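Local coordinates for glucose-binding protein (PDB 2B3B) that binds glucose and probably delivers it to a binding-protein-dependent sugar transport system as that system's extracellular solute-binding component, at residues A[5-10]-A[62-67]. Sequence-based numbering, arbitrary orientation.
Sequences IFSWWA and TFQVHA. With GLC (alpha-D-glucopyranose), chain G.
F6 and F63 pair in parallel register where strands 2-7 and 62-66 run side by side in a sheet of the solute-binding protein fold, and just past S7 the first strand gives way to a loop that faces the sugar. Two backbone bonds tie the strands: F6 N reaches T62 O at 3.0 Å, and Q64 N returns to F6 O at 2.8 Å. Beside the second, F63 CA also makes a CA-H...O contact with F6 O. The two phenylalanines touch through their CB atoms, while helix 44-55 meets both side chains through L50.

The side chain of Q64 ties the strand to the loop. With CG anti to the backbone N (chi1 -175°) and the chain extended, it carries its amide in between the indoles of W8 and W9. OE1 accepts W8 N at 2.9 Å in a nearly straight bond that pins the loop. The amide plane lies 18° from the W8 ring, with NE2 3.2 Å above the plane of the W8 ring, offset toward its rim, and OE1 sits over the centre of the W9 ring on the amide's other side. NE2 also bonds to D278, itself a glucose ligand. S7 OG accepts W9 N, an ST turn that helps shape the loop.

The edge of W8 meets the face of H66, planes at 70°. A leucine in place of W8 would probably leave the Q64 amide without its stacking surface on one side and H66 without the edge it packs on, and would lose the weak NE1 bond to glucose O5.

Glucose is gripped from both segments: W9 NE1 donates to O3 at 2.9 Å, and H66, whose ND1 bonds to E70, sends NE2 to glucose O2 at 2.7 Å.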
ATOM      1  N   ILE A   5       1.141 -18.080   9.896  1.00 23.02           N
ATOM      2  CA  ILE A   5       0.841 -16.702   9.534  1.00 22.92           C
ATOM      3  C   ILE A   5       1.248 -16.516   8.071  1.00 22.19           C
ATOM      4  O   ILE A   5       2.411 -16.707   7.717  1.00 21.20           O
ATOM      5  CB  ILE A   5       1.645 -15.712  10.361  1.00 22.50           C
ATOM      6  CG1 ILE A   5       1.311 -15.835  11.859  1.00 23.40           C
ATOM      7  CG2 ILE A   5       1.389 -14.272   9.919  1.00 22.80           C
ATOM      8  CD1 ILE A   5       2.407 -15.296  12.719  1.00 22.06           C
ATOM      9  N   PHE A   6       0.278 -16.121   7.261  1.00 21.31           N
ATOM     10  CA  PHE A   6       0.464 -15.980   5.827  1.00 20.84           C
ATOM     11  C   PHE A   6       0.581 -14.486   5.496  1.00 19.94           C
ATOM     12  O   PHE A   6      -0.200 -13.664   5.971  1.00 20.07           O
ATOM     13  CB  PHE A   6      -0.727 -16.655   5.153  1.00 21.29           C
ATOM     14  CG  PHE A   6      -0.620 -16.785   3.643  1.00 21.47           C
ATOM     15  CD1 PHE A   6      -0.277 -18.003   3.061  1.00 21.65           C
ATOM     16  CD2 PHE A   6      -0.946 -15.719   2.822  1.00 22.19           C
ATOM     17  CE1 PHE A   6      -0.197 -18.147   1.685  1.00 22.14           C
ATOM     18  CE2 PHE A   6      -0.905 -15.865   1.435  1.00 21.20           C
ATOM     19  CZ  PHE A   6      -0.507 -17.077   0.875  1.00 21.47           C
ATOM     20  N   SER A   7       1.589 -14.124   4.712  1.00 19.66           N
ATOM     21  CA  SER A   7       1.827 -12.739   4.352  1.00 18.66           C
ATOM     22  C   SER A   7       2.775 -12.669   3.147  1.00 18.50           C
ATOM     23  O   SER A   7       3.262 -13.692   2.660  1.00 17.55           O
ATOM     24  CB  SER A   7       2.454 -11.977   5.528  1.00 18.97           C
ATOM     25  OG  SER A   7       3.842 -12.223   5.661  1.00 17.88           O
ATOM     26  N   TRP A   8       3.037 -11.458   2.685  1.00 17.98           N
ATOM     27  CA  TRP A   8       4.070 -11.283   1.679  1.00 18.73           C
ATOM     28  C   TRP A   8       5.265 -10.530   2.225  1.00 19.07           C
ATOM     29  O   TRP A   8       6.048  -9.938   1.484  1.00 19.24           O
ATOM     30  CB  TRP A   8       3.495 -10.669   0.406  1.00 18.53           C
ATOM     31  CG  TRP A   8       2.858  -9.328   0.434  1.00 17.59           C
ATOM     32  CD1 TRP A   8       3.457  -8.140   0.161  1.00 18.73           C
ATOM     33  CD2 TRP A   8       1.462  -9.051   0.575  1.00 17.19           C
ATOM     34  NE1 TRP A   8       2.529  -7.118   0.163  1.00 17.65           N
ATOM     35  CE2 TRP A   8       1.289  -7.654   0.401  1.00 18.78           C
ATOM     36  CE3 TRP A   8       0.336  -9.850   0.807  1.00 18.22           C
ATOM     37  CZ2 TRP A   8       0.032  -7.032   0.489  1.00 18.11           C
ATOM     38  CZ3 TRP A   8      -0.926  -9.225   0.899  1.00 18.51           C
ATOM     39  CH2 TRP A   8      -1.056  -7.837   0.753  1.00 19.09           C
ATOM     40  N   TRP A   9       5.453 -10.597   3.538  1.00 19.54           N
ATOM     41  CA  TRP A   9       6.530  -9.837   4.146  1.00 19.73           C
ATOM     42  C   TRP A   9       7.835 -10.629   4.144  1.00 20.47           C
ATOM     43  O   TRP A   9       8.389 -10.953   5.192  1.00 20.56           O
ATOM     44  CB  TRP A   9       6.123  -9.393   5.544  1.00 19.23           C
ATOM     45  CG  TRP A   9       5.107  -8.325   5.499  1.00 18.81           C
ATOM     46  CD1 TRP A   9       4.989  -7.315   4.561  1.00 18.91           C
ATOM     47  CD2 TRP A   9       4.042  -8.126   6.434  1.00 19.42           C
ATOM     48  NE1 TRP A   9       3.902  -6.537   4.849  1.00 19.28           N
ATOM     49  CE2 TRP A   9       3.318  -6.986   6.006  1.00 16.61           C
ATOM     50  CE3 TRP A   9       3.618  -8.815   7.585  1.00 17.94           C
ATOM     51  CZ2 TRP A   9       2.203  -6.509   6.693  1.00 19.85           C
ATOM     52  CZ3 TRP A   9       2.502  -8.344   8.271  1.00 19.20           C
ATOM     53  CH2 TRP A   9       1.806  -7.199   7.825  1.00 18.72           C
ATOM     54  N   ALA A  10       8.323 -10.937   2.941  1.00 20.79           N
ATOM     55  CA  ALA A  10       9.489 -11.792   2.770  1.00 20.82           C
ATOM     56  C   ALA A  10      10.716 -10.930   2.686  1.00 20.76           C
ATOM     57  O   ALA A  10      10.625  -9.730   2.433  1.00 20.79           O
ATOM     58  CB  ALA A  10       9.336 -12.623   1.532  1.00 21.56           C
ATOM     59  N   THR A  62      -4.218 -17.377   9.698  1.00 22.88           N
ATOM     60  CA  THR A  62      -4.516 -15.974   9.484  1.00 22.34           C
ATOM     61  C   THR A  62      -3.700 -15.502   8.280  1.00 21.76           C
ATOM     62  O   THR A  62      -2.642 -16.086   7.966  1.00 20.83           O
ATOM     63  CB  THR A  62      -4.165 -15.125  10.721  1.00 22.28           C
ATOM     64  OG1 THR A  62      -4.630 -13.779  10.544  1.00 22.68           O
ATOM     65  CG2 THR A  62      -2.653 -15.140  11.000  1.00 22.66           C
ATOM     66  N   PHE A  63      -4.188 -14.473   7.599  1.00 20.83           N
ATOM     67  CA  PHE A  63      -3.469 -13.961   6.430  1.00 20.29           C
ATOM     68  C   PHE A  63      -3.525 -12.454   6.336  1.00 19.68           C
ATOM     69  O   PHE A  63      -4.552 -11.816   6.647  1.00 20.53           O
ATOM     70  CB  PHE A  63      -3.945 -14.636   5.125  1.00 20.24           C
ATOM     71  CG  PHE A  63      -5.404 -14.445   4.816  1.00 19.27           C
ATOM     72  CD1 PHE A  63      -5.851 -13.305   4.161  1.00 19.75           C
ATOM     73  CD2 PHE A  63      -6.328 -15.438   5.139  1.00 20.29           C
ATOM     74  CE1 PHE A  63      -7.217 -13.125   3.851  1.00 20.30           C
ATOM     75  CE2 PHE A  63      -7.677 -15.281   4.832  1.00 21.00           C
ATOM     76  CZ  PHE A  63      -8.128 -14.112   4.180  1.00 20.87           C
ATOM     77  N   GLN A  64      -2.403 -11.886   5.907  1.00 19.12           N
ATOM     78  CA  GLN A  64      -2.298 -10.475   5.588  1.00 18.09           C
ATOM     79  C   GLN A  64      -3.337 -10.128   4.528  1.00 18.37           C
ATOM     80  O   GLN A  64      -3.469 -10.820   3.528  1.00 16.48           O
ATOM     81  CB  GLN A  64      -0.908 -10.176   5.041  1.00 18.37           C
ATOM     82  CG  GLN A  64      -0.631  -8.727   4.778  1.00 18.14           C
ATOM     83  CD  GLN A  64       0.725  -8.469   4.111  1.00 16.56           C
ATOM     84  OE1 GLN A  64       1.573  -9.343   4.028  1.00 16.90           O
ATOM     85  NE2 GLN A  64       0.911  -7.256   3.633  1.00 14.43           N
ATOM     86  N   VAL A  65      -4.068  -9.047   4.755  1.00 18.77           N
ATOM     87  CA  VAL A  65      -5.115  -8.651   3.844  1.00 18.34           C
ATOM     88  C   VAL A  65      -5.367  -7.181   4.036  1.00 17.84           C
ATOM     89  O   VAL A  65      -5.306  -6.657   5.151  1.00 17.16           O
ATOM     90  CB  VAL A  65      -6.406  -9.505   4.064  1.00 18.56           C
ATOM     91  CG1 VAL A  65      -6.941  -9.374   5.502  1.00 18.05           C
ATOM     92  CG2 VAL A  65      -7.502  -9.138   3.024  1.00 20.22           C
ATOM     93  N   HIS A  66      -5.641  -6.498   2.931  1.00 17.63           N
ATOM     94  CA  HIS A  66      -5.883  -5.095   2.954  1.00 17.32           C
ATOM     95  C   HIS A  66      -7.292  -4.790   3.444  1.00 18.23           C
ATOM     96  O   HIS A  66      -8.271  -5.395   2.981  1.00 19.08           O
ATOM     97  CB  HIS A  66      -5.677  -4.471   1.559  1.00 17.02           C
ATOM     98  CG  HIS A  66      -4.241  -4.395   1.140  1.00 15.24           C
ATOM     99  ND1 HIS A  66      -3.773  -4.901  -0.052  1.00 15.85           N
ATOM    100  CD2 HIS A  66      -3.169  -3.890   1.780  1.00 14.22           C
ATOM    101  CE1 HIS A  66      -2.474  -4.685  -0.139  1.00 15.82           C
ATOM    102  NE2 HIS A  66      -2.085  -4.053   0.953  1.00 14.60           N
ATOM    103  N   ALA A  67      -7.384  -3.825   4.348  1.00 18.28           N
ATOM    104  CA  ALA A  67      -8.660  -3.303   4.769  1.00 19.32           C
ATOM    105  C   ALA A  67      -9.358  -2.636   3.583  1.00 19.89           C
ATOM    106  O   ALA A  67      -8.723  -1.877   2.805  1.00 20.63           O
ATOM    107  CB  ALA A  67      -8.479  -2.280   5.905  1.00 19.44           C
TER
HETATM  108  C1  GLC G2605       1.501  -4.008   0.156  1.00 20.33           C
HETATM  109  C2  GLC G2605       1.399  -3.916   1.718  1.00 18.08           C
HETATM  110  C3  GLC G2605       2.677  -3.496   2.457  1.00 16.36           C
HETATM  111  C4  GLC G2605       3.929  -3.928   1.689  1.00 15.64           C
HETATM  112  C5  GLC G2605       3.898  -3.380   0.250  1.00 15.84           C
HETATM  113  C6  GLC G2605       5.086  -3.789  -0.637  1.00 14.64           C
HETATM  114  O1  GLC G2605       0.496  -3.392  -0.559  1.00 21.33           O
HETATM  115  O2  GLC G2605       0.205  -3.285   2.211  1.00 17.59           O
HETATM  116  O3  GLC G2605       2.684  -4.138   3.723  1.00 17.28           O
HETATM  117  O4  GLC G2605       5.092  -3.448   2.344  1.00 15.51           O
HETATM  118  O5  GLC G2605       2.746  -3.766  -0.481  1.00 14.15           O
HETATM  119  O6  GLC G2605       5.155  -5.177  -0.769  1.00 14.44           O